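Local coordinates for uncharacterized protein (Legionella longbeachae NSW150, PDB 4JZA) that probably removes the 3-phosphate from phosphatidylinositol 3-phosphate, a phosphoinositide phosphatase activity linked to lipid metabolism in the encounter between pathogen and host, at residues L306-S314 and W386-H394; Y57-F65 and E315-V324. All coordinates share one frame; numbering follows the deposited sequence.

How the interactions relate
Segment 57-65, at the end of helix 41-62, comes first in the chain. Interaction 2 closes a loop of 249 residues when 315-324 meets it. That loop is mostly helical and also holds strands 144-150 and 159-166. Interaction 1 closes a second loop, of 71 residues, from 306-314 to 386-394. It starts inside the first loop and ends beyond it, so the two cross. It includes strands 352-359 and 365-374, neighbours in the large mixed sheet. Ser-314 is the N-cap of helix 315-325. Leu-313 packs on Gln-318, and Tyr-310 on Leu-321. By way of the consecutive helices 308-311 and 315-325, the contacts connect helix 41-62 with helix 388-402.

Interaction 1 (L306-S314 and W386-H394); sequences LPQWYWVLS and WPKAVQQRH
Val-312 packs on Trp-386 and Val-390, and Trp-309 on Val-390 and Arg-393. This is a helix-to-helix contact in the alpha/beta phosphatase, joining the short helix 308-311 to the N-terminal turns of helix 388-402. Pro-307 and Pro-387 sit at the N-cap positions of these two helices. The apolar part is closely fitted. Val-312 CG2 stands over the indole face of Trp-386 in a CH-pi contact, 3.8 Å from the centroid of the six-membered ring and 16° off its normal. The other branch, Val-312 CG1, faces Pro-387 CD at 4.1 Å. Val-390 fills the middle with both methyls. Its CG1 lies 4.0 Å from Trp-309 CB, and its CG2 lies 3.7 Å from Gln-308 CG. Helix 198-206 covers part of the contact, His-201 touching Gln-308, Val-312 and Pro-387.

The indole edge of Trp-309 meets one face of the Arg-393 guanidinium, with the planes 84° apart. Trp-309 CG sits between its backbone N and carbonyl carbon (chi1 68°), which carries the indole toward Arg-393. Trp-309 CD1 is 3.3 Å from Arg-393 NH1. Both groups are held from outside the two segments by Glu-177 of helix 172-183. Its carboxylate accepts a hydrogen bond from Trp-309 NE1. It also pairs with Arg-393 NH1 and probably offsets the positive charge.

The contact thins out toward Ala-389, on the solvent side. The extended Gln-308 chain makes no hydrogen bond to the other segment there. Its OE1 only brushes Ala-389 CB, and its NE2 the Pro-387 ring.

Near buried His-394 a water joins the two segments. It donates to Trp-309 O at 3.0 Å and lies in the imidazole plane, hydrogen-bonded to His-394 NE2 at 2.9 Å.

Interaction 2 (Y57-F65 and E315-V324); sequences YFLIDAYPF and EHQQFFLEHV
Phe-58, Phe-320 and His-323 form an aromatic cluster between two nearly perpendicular helices. The axes of 57-62 and 315-324 cross at 93° and approach to 9.6 Å. The Phe-58 ring plays two roles. It turns its edge toward the face of Phe-320 in an offset edge-to-face pair, and it takes the edge of His-323 on its own face, with planes 86° apart. Phe-58 CG is anti to the backbone N (chi1 -172°), which brings the ring tip to Val-324 CG2, 3.8 Å from Phe-58 CZ.

Ala-62 lies at the crossing. Its small CB packs on His-323 CB at 3.5 Å, and it also meets the edge of Phe-320. Leu-59 CD1 reaches that same ring at its edge.

Beyond the helix end, Tyr-63 and Pro-64 continue the contact. His-316 CB lies over one face of the Tyr-63 ring in a CH-pi contact, 3.9 Å from its centroid. Phe-319 CD2 meets the edge of the Tyr-63 ring, 3.5 Å from Tyr-63 CD1. Pro-64 CD stands over the centre of one face of the Phe-319 ring, a CH-pi contact. Tyr-63 OH makes a weak hydrogen bond of 3.4 Å to Glu-315 OE2.

Helix 122-140 packs on both segments, with Tyr-135 against Phe-58 and Ala-132 against Phe-320. Its Glu-131 accepts a hydrogen bond from His-316 NE2, while helix 95-116 touches Leu-59 through Ile-113.

Interaction 1 (L306-S314 and W386-H394)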
loop_
_atom_site.group_PDB
_atom_site.type_symbol
_atom_site.label_atom_id
_atom_site.label_comp_id
_atom_site.label_asym_id
_atom_site.label_seq_id
_atom_site.Cartn_x
_atom_site.Cartn_y
_atom_site.Cartn_z
ATOM N N LEU A 306 4.140 19.619 15.900
ATOM C CA LEU A 306 3.900 18.268 15.480
ATOM C C LEU A 306 5.181 17.689 14.904
ATOM O O LEU A 306 6.048 18.379 14.460
ATOM C CB LEU A 306 2.801 18.241 14.450
ATOM C CG LEU A 306 1.469 18.593 15.070
ATOM C CD1 LEU A 306 0.399 18.764 13.983
ATOM C CD2 LEU A 306 1.084 17.532 16.087
ATOM N N PRO A 307 5.297 16.387 14.927
ATOM C CA PRO A 307 6.522 15.738 14.487
ATOM C C PRO A 307 6.752 15.734 12.989
ATOM O O PRO A 307 5.812 15.691 12.205
ATOM C CB PRO A 307 6.332 14.325 14.971
ATOM C CG PRO A 307 4.845 14.144 14.962
ATOM C CD PRO A 307 4.265 15.433 15.377
ATOM N N GLN A 308 8.028 15.774 12.616
ATOM C CA GLN A 308 8.452 15.867 11.222
ATOM C C GLN A 308 7.963 14.684 10.373
ATOM O O GLN A 308 7.624 14.860 9.217
ATOM C CB GLN A 308 9.964 16.008 11.191
ATOM C CG GLN A 308 10.578 16.355 9.859
ATOM C CD GLN A 308 12.105 16.391 9.941
ATOM O OE1 GLN A 308 12.711 15.809 10.850
ATOM N NE2 GLN A 308 12.737 17.059 8.983
ATOM N N TRP A 309 7.873 13.484 10.935
ATOM C CA TRP A 309 7.285 12.391 10.185
ATOM C C TRP A 309 5.868 12.691 9.718
ATOM O O TRP A 309 5.453 12.202 8.691
ATOM C CB TRP A 309 7.318 11.075 10.948
ATOM C CG TRP A 309 6.473 10.957 12.146
ATOM C CD1 TRP A 309 6.898 10.941 13.422
ATOM C CD2 TRP A 309 5.068 10.755 12.185
ATOM N NE1 TRP A 309 5.846 10.753 14.269
ATOM C CE2 TRP A 309 4.700 10.651 13.522
ATOM C CE3 TRP A 309 4.074 10.643 11.208
ATOM C CZ2 TRP A 309 3.357 10.449 13.924
ATOM C CZ3 TRP A 309 2.731 10.437 11.613
ATOM C CH2 TRP A 309 2.402 10.335 12.949
ATOM N N TYR A 310 5.118 13.478 10.468
ATOM C CA TYR A 310 3.740 13.778 10.116
ATOM C C TYR A 310 3.741 14.691 8.916
ATOM O O TYR A 310 3.000 14.457 7.956
ATOM C CB TYR A 310 3.008 14.430 11.283
ATOM C CG TYR A 310 1.645 14.855 10.950
ATOM C CD1 TYR A 310 0.651 13.911 10.729
ATOM C CD2 TYR A 310 1.317 16.206 10.837
ATOM C CE1 TYR A 310 -0.640 14.299 10.395
ATOM C CE2 TYR A 310 0.020 16.597 10.502
ATOM C CZ TYR A 310 -0.961 15.638 10.280
ATOM O OH TYR A 310 -2.268 15.981 9.939
ATOM N N TRP A 311 4.604 15.705 8.929
ATOM C CA TRP A 311 4.564 16.735 7.868
ATOM C C TRP A 311 4.963 16.234 6.471
ATOM O O TRP A 311 4.598 16.824 5.478
ATOM C CB TRP A 311 5.424 17.962 8.244
ATOM C CG TRP A 311 4.969 18.715 9.489
ATOM C CD1 TRP A 311 5.679 18.886 10.619
ATOM C CD2 TRP A 311 3.713 19.381 9.699
ATOM N NE1 TRP A 311 4.947 19.605 11.527
ATOM C CE2 TRP A 311 3.740 19.930 10.977
ATOM C CE3 TRP A 311 2.585 19.587 8.914
ATOM C CZ2 TRP A 311 2.683 20.643 11.502
ATOM C CZ3 TRP A 311 1.528 20.313 9.442
ATOM C CH2 TRP A 311 1.591 20.841 10.703
ATOM N N VAL A 312 5.735 15.169 6.387
ATOM C CA VAL A 312 6.092 14.612 5.076
ATOM C C VAL A 312 4.968 13.735 4.459
ATOM O O VAL A 312 4.979 13.417 3.247
ATOM C CB VAL A 312 7.429 13.862 5.131
ATOM C CG1 VAL A 312 8.530 14.802 5.590
ATOM C CG2 VAL A 312 7.349 12.663 6.054
ATOM N N LEU A 313 3.984 13.360 5.265
ATOM C CA LEU A 313 2.889 12.615 4.711
ATOM C C LEU A 313 2.262 13.444 3.593
ATOM O O LEU A 313 2.237 14.641 3.677
ATOM C CB LEU A 313 1.843 12.300 5.778
ATOM C CG LEU A 313 2.245 11.314 6.858
ATOM C CD1 LEU A 313 1.102 11.137 7.817
ATOM C CD2 LEU A 313 2.619 9.983 6.253
ATOM N N SER A 314 1.812 12.787 2.522
ATOM C CA SER A 314 1.023 13.398 1.502
ATOM C C SER A 314 -0.262 13.872 2.111
ATOM O O SER A 314 -0.659 13.463 3.192
ATOM C CB SER A 314 0.690 12.382 0.429
ATOM O OG SER A 314 -0.255 11.411 0.879
ATOM N N TRP A 386 12.640 11.100 1.744
ATOM C CA TRP A 386 12.352 11.970 2.856
ATOM C C TRP A 386 13.643 12.400 3.507
ATOM O O TRP A 386 14.668 11.837 3.230
ATOM C CB TRP A 386 11.522 11.221 3.871
ATOM C CG TRP A 386 10.152 10.977 3.466
ATOM C CD1 TRP A 386 9.447 11.607 2.466
ATOM C CD2 TRP A 386 9.238 10.085 4.105
ATOM N NE1 TRP A 386 8.137 11.133 2.432
ATOM C CE2 TRP A 386 7.987 10.209 3.434
ATOM C CE3 TRP A 386 9.359 9.184 5.170
ATOM C CZ2 TRP A 386 6.873 9.480 3.805
ATOM C CZ3 TRP A 386 8.275 8.450 5.534
ATOM C CH2 TRP A 386 7.028 8.604 4.853
ATOM N N PRO A 387 13.603 13.401 4.393
ATOM C CA PRO A 387 14.832 13.781 5.125
ATOM C C PRO A 387 15.469 12.631 5.865
ATOM O O PRO A 387 14.775 11.772 6.355
ATOM C CB PRO A 387 14.320 14.803 6.157
ATOM C CG PRO A 387 13.158 15.428 5.468
ATOM C CD PRO A 387 12.515 14.361 4.625
ATOM N N LYS A 388 16.786 12.652 6.003
ATOM C CA LYS A 388 17.464 11.613 6.764
ATOM C C LYS A 388 16.868 11.448 8.159
ATOM O O LYS A 388 16.853 10.359 8.697
ATOM C CB LYS A 388 18.965 11.894 6.864
ATOM C CG LYS A 388 19.729 11.608 5.587
ATOM C CD LYS A 388 21.200 11.312 5.867
ATOM C CE LYS A 388 21.891 10.725 4.633
ATOM N NZ LYS A 388 21.513 11.422 3.359
ATOM N N ALA A 389 16.378 12.526 8.742
ATOM C CA ALA A 389 15.918 12.462 10.118
ATOM C C ALA A 389 14.631 11.674 10.279
ATOM O O ALA A 389 14.484 10.971 11.255
ATOM C CB ALA A 389 15.747 13.862 10.706
ATOM N N VAL A 390 13.712 11.793 9.326
ATOM C CA VAL A 390 12.472 11.023 9.371
ATOM C C VAL A 390 12.797 9.558 9.074
ATOM O O VAL A 390 12.181 8.633 9.598
ATOM C CB VAL A 390 11.439 11.516 8.336
ATOM C CG1 VAL A 390 10.238 10.591 8.305
ATOM C CG2 VAL A 390 10.970 12.900 8.633
ATOM N N GLN A 391 13.789 9.356 8.224
ATOM C CA GLN A 391 14.106 8.040 7.749
ATOM C C GLN A 391 14.616 7.237 8.909
ATOM O O GLN A 391 14.326 6.043 9.035
ATOM C CB GLN A 391 15.140 8.143 6.637
ATOM C CG GLN A 391 14.697 7.418 5.401
ATOM C CD GLN A 391 15.429 7.819 4.160
ATOM O OE1 GLN A 391 15.428 8.984 3.797
ATOM N NE2 GLN A 391 16.026 6.841 3.469
ATOM N N GLN A 392 15.347 7.927 9.784
ATOM C CA GLN A 392 15.909 7.339 11.001
ATOM C C GLN A 392 14.902 7.215 12.151
ATOM O O GLN A 392 15.059 6.383 13.028
ATOM C CB GLN A 392 17.110 8.164 11.472
ATOM C CG GLN A 392 18.288 8.133 10.506
ATOM C CD GLN A 392 19.499 8.970 10.972
ATOM O OE1 GLN A 392 20.394 9.261 10.183
ATOM N NE2 GLN A 392 19.529 9.347 12.252
ATOM N N ARG A 393 13.915 8.087 12.212
ATOM C CA ARG A 393 12.914 7.947 13.254
ATOM C C ARG A 393 12.188 6.632 12.981
ATOM O O ARG A 393 11.916 5.905 13.914
ATOM C CB ARG A 393 11.952 9.138 13.271
ATOM C CG ARG A 393 10.645 8.932 14.007
ATOM C CD ARG A 393 10.859 8.741 15.472
ATOM N NE ARG A 393 9.605 8.316 16.083
ATOM C CZ ARG A 393 8.609 9.124 16.392
ATOM N NH1 ARG A 393 8.715 10.429 16.177
ATOM N NH2 ARG A 393 7.517 8.637 16.963
ATOM N N HIS A 394 11.896 6.332 11.705
ATOM C CA HIS A 394 11.338 5.032 11.301
ATOM C C HIS A 394 12.219 3.821 11.678
ATOM O O HIS A 394 11.752 2.878 12.341
ATOM C CB HIS A 394 11.046 5.019 9.796
ATOM C CG HIS A 394 9.834 5.793 9.417
ATOM N ND1 HIS A 394 8.663 5.185 9.034
ATOM C CD2 HIS A 394 9.593 7.124 9.388
ATOM C CE1 HIS A 394 7.759 6.111 8.759
ATOM N NE2 HIS A 394 8.293 7.296 8.975
HETATM O O HOH W 1 6.535 9.454 8.222
#

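Interaction 2 (Y57-F65 and E315-V324)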
loop_
_atom_site.group_PDB
_atom_site.type_symbol
_atom_site.label_atom_id
_atom_site.label_comp_id
_atom_site.label_asym_id
_atom_site.label_seq_id
_atom_site.Cartn_x
_atom_site.Cartn_y
_atom_site.Cartn_z
ATOM N N TYR A 57 -15.196 3.175 -0.107
ATOM C CA TYR A 57 -15.965 3.818 0.928
ATOM C C TYR A 57 -15.075 4.568 1.896
ATOM O O TYR A 57 -15.384 5.704 2.246
ATOM C CB TYR A 57 -16.850 2.836 1.685
ATOM C CG TYR A 57 -18.152 2.585 0.985
ATOM C CD1 TYR A 57 -18.182 1.939 -0.234
ATOM C CD2 TYR A 57 -19.356 3.020 1.529
ATOM C CE1 TYR A 57 -19.375 1.695 -0.892
ATOM C CE2 TYR A 57 -20.564 2.787 0.882
ATOM C CZ TYR A 57 -20.568 2.110 -0.329
ATOM O OH TYR A 57 -21.765 1.851 -0.994
ATOM N N PHE A 58 -13.959 3.987 2.311
ATOM C CA PHE A 58 -13.074 4.739 3.177
ATOM C C PHE A 58 -12.661 6.040 2.516
ATOM O O PHE A 58 -12.560 7.094 3.157
ATOM C CB PHE A 58 -11.829 3.942 3.461
ATOM C CG PHE A 58 -10.947 4.559 4.500
ATOM C CD1 PHE A 58 -9.982 5.458 4.137
ATOM C CD2 PHE A 58 -11.082 4.210 5.826
ATOM C CE1 PHE A 58 -9.188 6.029 5.067
ATOM C CE2 PHE A 58 -10.282 4.775 6.781
ATOM C CZ PHE A 58 -9.332 5.684 6.395
ATOM N N LEU A 59 -12.375 5.958 1.234
ATOM C CA LEU A 59 -11.833 7.084 0.475
ATOM C C LEU A 59 -12.834 8.208 0.439
ATOM O O LEU A 59 -12.501 9.377 0.682
ATOM C CB LEU A 59 -11.475 6.607 -0.939
ATOM C CG LEU A 59 -10.965 7.643 -1.917
ATOM C CD1 LEU A 59 -9.694 8.332 -1.464
ATOM C CD2 LEU A 59 -10.790 6.976 -3.272
ATOM N N ILE A 60 -14.078 7.855 0.146
ATOM C CA ILE A 60 -15.096 8.868 -0.069
ATOM C C ILE A 60 -15.522 9.521 1.240
ATOM O O ILE A 60 -15.827 10.717 1.263
ATOM C CB ILE A 60 -16.282 8.340 -0.904
ATOM C CG1 ILE A 60 -17.076 9.509 -1.486
ATOM C CG2 ILE A 60 -17.168 7.420 -0.097
ATOM C CD1 ILE A 60 -17.901 9.135 -2.709
ATOM N N ASP A 61 -15.519 8.749 2.318
ATOM C CA ASP A 61 -15.815 9.279 3.637
ATOM C C ASP A 61 -14.618 10.102 4.190
ATOM O O ASP A 61 -14.803 10.987 4.975
ATOM C CB ASP A 61 -16.197 8.137 4.614
ATOM C CG ASP A 61 -17.540 7.441 4.251
ATOM O OD1 ASP A 61 -18.291 7.971 3.407
ATOM O OD2 ASP A 61 -17.836 6.354 4.787
ATOM N N ALA A 62 -13.387 9.836 3.782
ATOM C CA ALA A 62 -12.215 10.464 4.428
ATOM C C ALA A 62 -11.642 11.609 3.636
ATOM O O ALA A 62 -11.145 12.557 4.212
ATOM C CB ALA A 62 -11.135 9.431 4.629
ATOM N N TYR A 63 -11.680 11.510 2.309
ATOM C CA TYR A 63 -10.953 12.444 1.479
ATOM C C TYR A 63 -11.932 13.370 0.711
ATOM O O TYR A 63 -12.680 12.918 -0.159
ATOM C CB TYR A 63 -9.943 11.687 0.591
ATOM C CG TYR A 63 -8.893 12.543 -0.097
ATOM C CD1 TYR A 63 -8.243 13.576 0.576
ATOM C CD2 TYR A 63 -8.531 12.314 -1.433
ATOM C CE1 TYR A 63 -7.301 14.383 -0.059
ATOM C CE2 TYR A 63 -7.574 13.124 -2.090
ATOM C CZ TYR A 63 -6.966 14.156 -1.390
ATOM O OH TYR A 63 -6.018 14.981 -1.960
ATOM N N PRO A 64 -11.930 14.687 1.058
ATOM C CA PRO A 64 -12.755 15.642 0.312
ATOM C C PRO A 64 -12.363 15.798 -1.154
ATOM O O PRO A 64 -11.177 15.956 -1.473
ATOM C CB PRO A 64 -12.490 16.975 1.034
ATOM C CG PRO A 64 -11.127 16.821 1.607
ATOM C CD PRO A 64 -11.135 15.391 2.091
ATOM N N PHE A 65 -13.367 15.782 -2.025
ATOM C CA PHE A 65 -13.211 16.172 -3.420
ATOM C C PHE A 65 -13.904 17.506 -3.584
ATOM O O PHE A 65 -15.013 17.679 -3.097
ATOM C CB PHE A 65 -13.817 15.135 -4.354
ATOM C CG PHE A 65 -15.268 14.847 -4.107
ATOM C CD1 PHE A 65 -15.667 14.032 -3.056
ATOM C CD2 PHE A 65 -16.223 15.331 -4.961
ATOM C CE1 PHE A 65 -17.004 13.743 -2.848
ATOM C CE2 PHE A 65 -17.559 15.033 -4.770
ATOM C CZ PHE A 65 -17.953 14.243 -3.710
ATOM N N GLU A 315 -0.951 14.728 1.401
ATOM C CA GLU A 315 -2.134 15.296 1.963
ATOM C C GLU A 315 -3.242 14.237 2.137
ATOM O O GLU A 315 -4.000 14.243 3.100
ATOM C CB GLU A 315 -2.614 16.448 1.087
ATOM C CG GLU A 315 -3.761 17.186 1.740
ATOM C CD GLU A 315 -4.463 18.153 0.820
ATOM O OE1 GLU A 315 -4.550 19.331 1.221
ATOM O OE2 GLU A 315 -4.946 17.736 -0.263
ATOM N N HIS A 316 -3.354 13.349 1.177
ATOM C CA HIS A 316 -4.337 12.299 1.292
ATOM C C HIS A 316 -4.048 11.381 2.495
ATOM O O HIS A 316 -4.974 11.000 3.231
ATOM C CB HIS A 316 -4.552 11.545 -0.051
ATOM C CG HIS A 316 -3.354 10.821 -0.563
ATOM N ND1 HIS A 316 -2.515 11.355 -1.513
ATOM C CD2 HIS A 316 -2.850 9.606 -0.255
ATOM C CE1 HIS A 316 -1.534 10.509 -1.765
ATOM N NE2 HIS A 316 -1.711 9.437 -1.010
ATOM N N GLN A 317 -2.781 11.057 2.733
ATOM C CA GLN A 317 -2.486 10.205 3.866
ATOM C C GLN A 317 -3.016 10.900 5.137
ATOM O O GLN A 317 -3.557 10.251 6.020
ATOM C CB GLN A 317 -0.969 9.929 3.995
ATOM C CG GLN A 317 -0.405 8.962 2.968
ATOM C CD GLN A 317 -0.068 7.578 3.490
ATOM O OE1 GLN A 317 0.152 7.335 4.691
ATOM N NE2 GLN A 317 -0.006 6.668 2.577
ATOM N N GLN A 318 -2.859 12.214 5.215
ATOM C CA GLN A 318 -3.198 12.960 6.439
ATOM C C GLN A 318 -4.696 12.905 6.679
ATOM O O GLN A 318 -5.126 12.643 7.808
ATOM C CB GLN A 318 -2.667 14.372 6.404
ATOM C CG GLN A 318 -1.169 14.421 6.119
ATOM C CD GLN A 318 -0.534 15.797 6.287
ATOM O OE1 GLN A 318 -0.833 16.760 5.589
ATOM N NE2 GLN A 318 0.365 15.876 7.203
ATOM N N PHE A 319 -5.475 13.052 5.614
ATOM C CA PHE A 319 -6.915 12.905 5.735
ATOM C C PHE A 319 -7.267 11.487 6.095
ATOM O O PHE A 319 -8.184 11.281 6.860
ATOM C CB PHE A 319 -7.662 13.283 4.459
ATOM C CG PHE A 319 -7.874 14.763 4.275
ATOM C CD1 PHE A 319 -8.816 15.444 5.032
ATOM C CD2 PHE A 319 -7.177 15.459 3.306
ATOM C CE1 PHE A 319 -9.057 16.786 4.839
ATOM C CE2 PHE A 319 -7.408 16.810 3.105
ATOM C CZ PHE A 319 -8.362 17.471 3.865
ATOM N N PHE A 320 -6.544 10.508 5.563
ATOM C CA PHE A 320 -6.811 9.114 5.917
ATOM C C PHE A 320 -6.483 8.920 7.393
ATOM O O PHE A 320 -7.266 8.312 8.147
ATOM C CB PHE A 320 -5.975 8.133 5.087
ATOM C CG PHE A 320 -6.298 8.095 3.608
ATOM C CD1 PHE A 320 -7.434 8.638 3.096
ATOM C CD2 PHE A 320 -5.433 7.460 2.738
ATOM C CE1 PHE A 320 -7.689 8.569 1.742
ATOM C CE2 PHE A 320 -5.672 7.379 1.397
ATOM C CZ PHE A 320 -6.798 7.940 0.886
ATOM N N LEU A 321 -5.341 9.435 7.829
ATOM C CA LEU A 321 -4.982 9.277 9.241
ATOM C C LEU A 321 -6.057 9.895 10.119
ATOM O O LEU A 321 -6.538 9.267 11.066
ATOM C CB LEU A 321 -3.611 9.909 9.547
ATOM C CG LEU A 321 -3.038 9.766 10.955
ATOM C CD1 LEU A 321 -2.971 8.319 11.354
ATOM C CD2 LEU A 321 -1.629 10.380 10.979
ATOM N N GLU A 322 -6.403 11.138 9.769
ATOM C CA GLU A 322 -7.439 11.887 10.436
ATOM C C GLU A 322 -8.715 11.056 10.559
ATOM O O GLU A 322 -9.320 10.999 11.612
ATOM C CB GLU A 322 -7.722 13.198 9.691
ATOM C CG GLU A 322 -9.030 13.910 10.067
ATOM C CD GLU A 322 -9.302 15.166 9.241
ATOM O OE1 GLU A 322 -10.388 15.761 9.372
ATOM O OE2 GLU A 322 -8.435 15.577 8.446
ATOM N N HIS A 323 -9.116 10.384 9.506
ATOM C CA HIS A 323 -10.403 9.731 9.538
ATOM C C HIS A 323 -10.446 8.540 10.490
ATOM O O HIS A 323 -11.484 8.244 11.062
ATOM C CB HIS A 323 -10.765 9.268 8.154
ATOM C CG HIS A 323 -12.147 8.708 8.058
ATOM N ND1 HIS A 323 -13.277 9.501 8.091
ATOM C CD2 HIS A 323 -12.587 7.433 7.902
ATOM C CE1 HIS A 323 -14.354 8.740 7.959
ATOM N NE2 HIS A 323 -13.961 7.484 7.829
ATOM N N VAL A 324 -9.324 7.849 10.628
ATOM C CA VAL A 324 -9.197 6.730 11.562
ATOM C C VAL A 324 -9.088 7.227 12.976
ATOM O O VAL A 324 -9.707 6.619 13.838
ATOM C CB VAL A 324 -7.951 5.877 11.282
ATOM C CG1 VAL A 324 -7.721 4.868 12.368
ATOM C CG2 VAL A 324 -8.113 5.115 9.991
#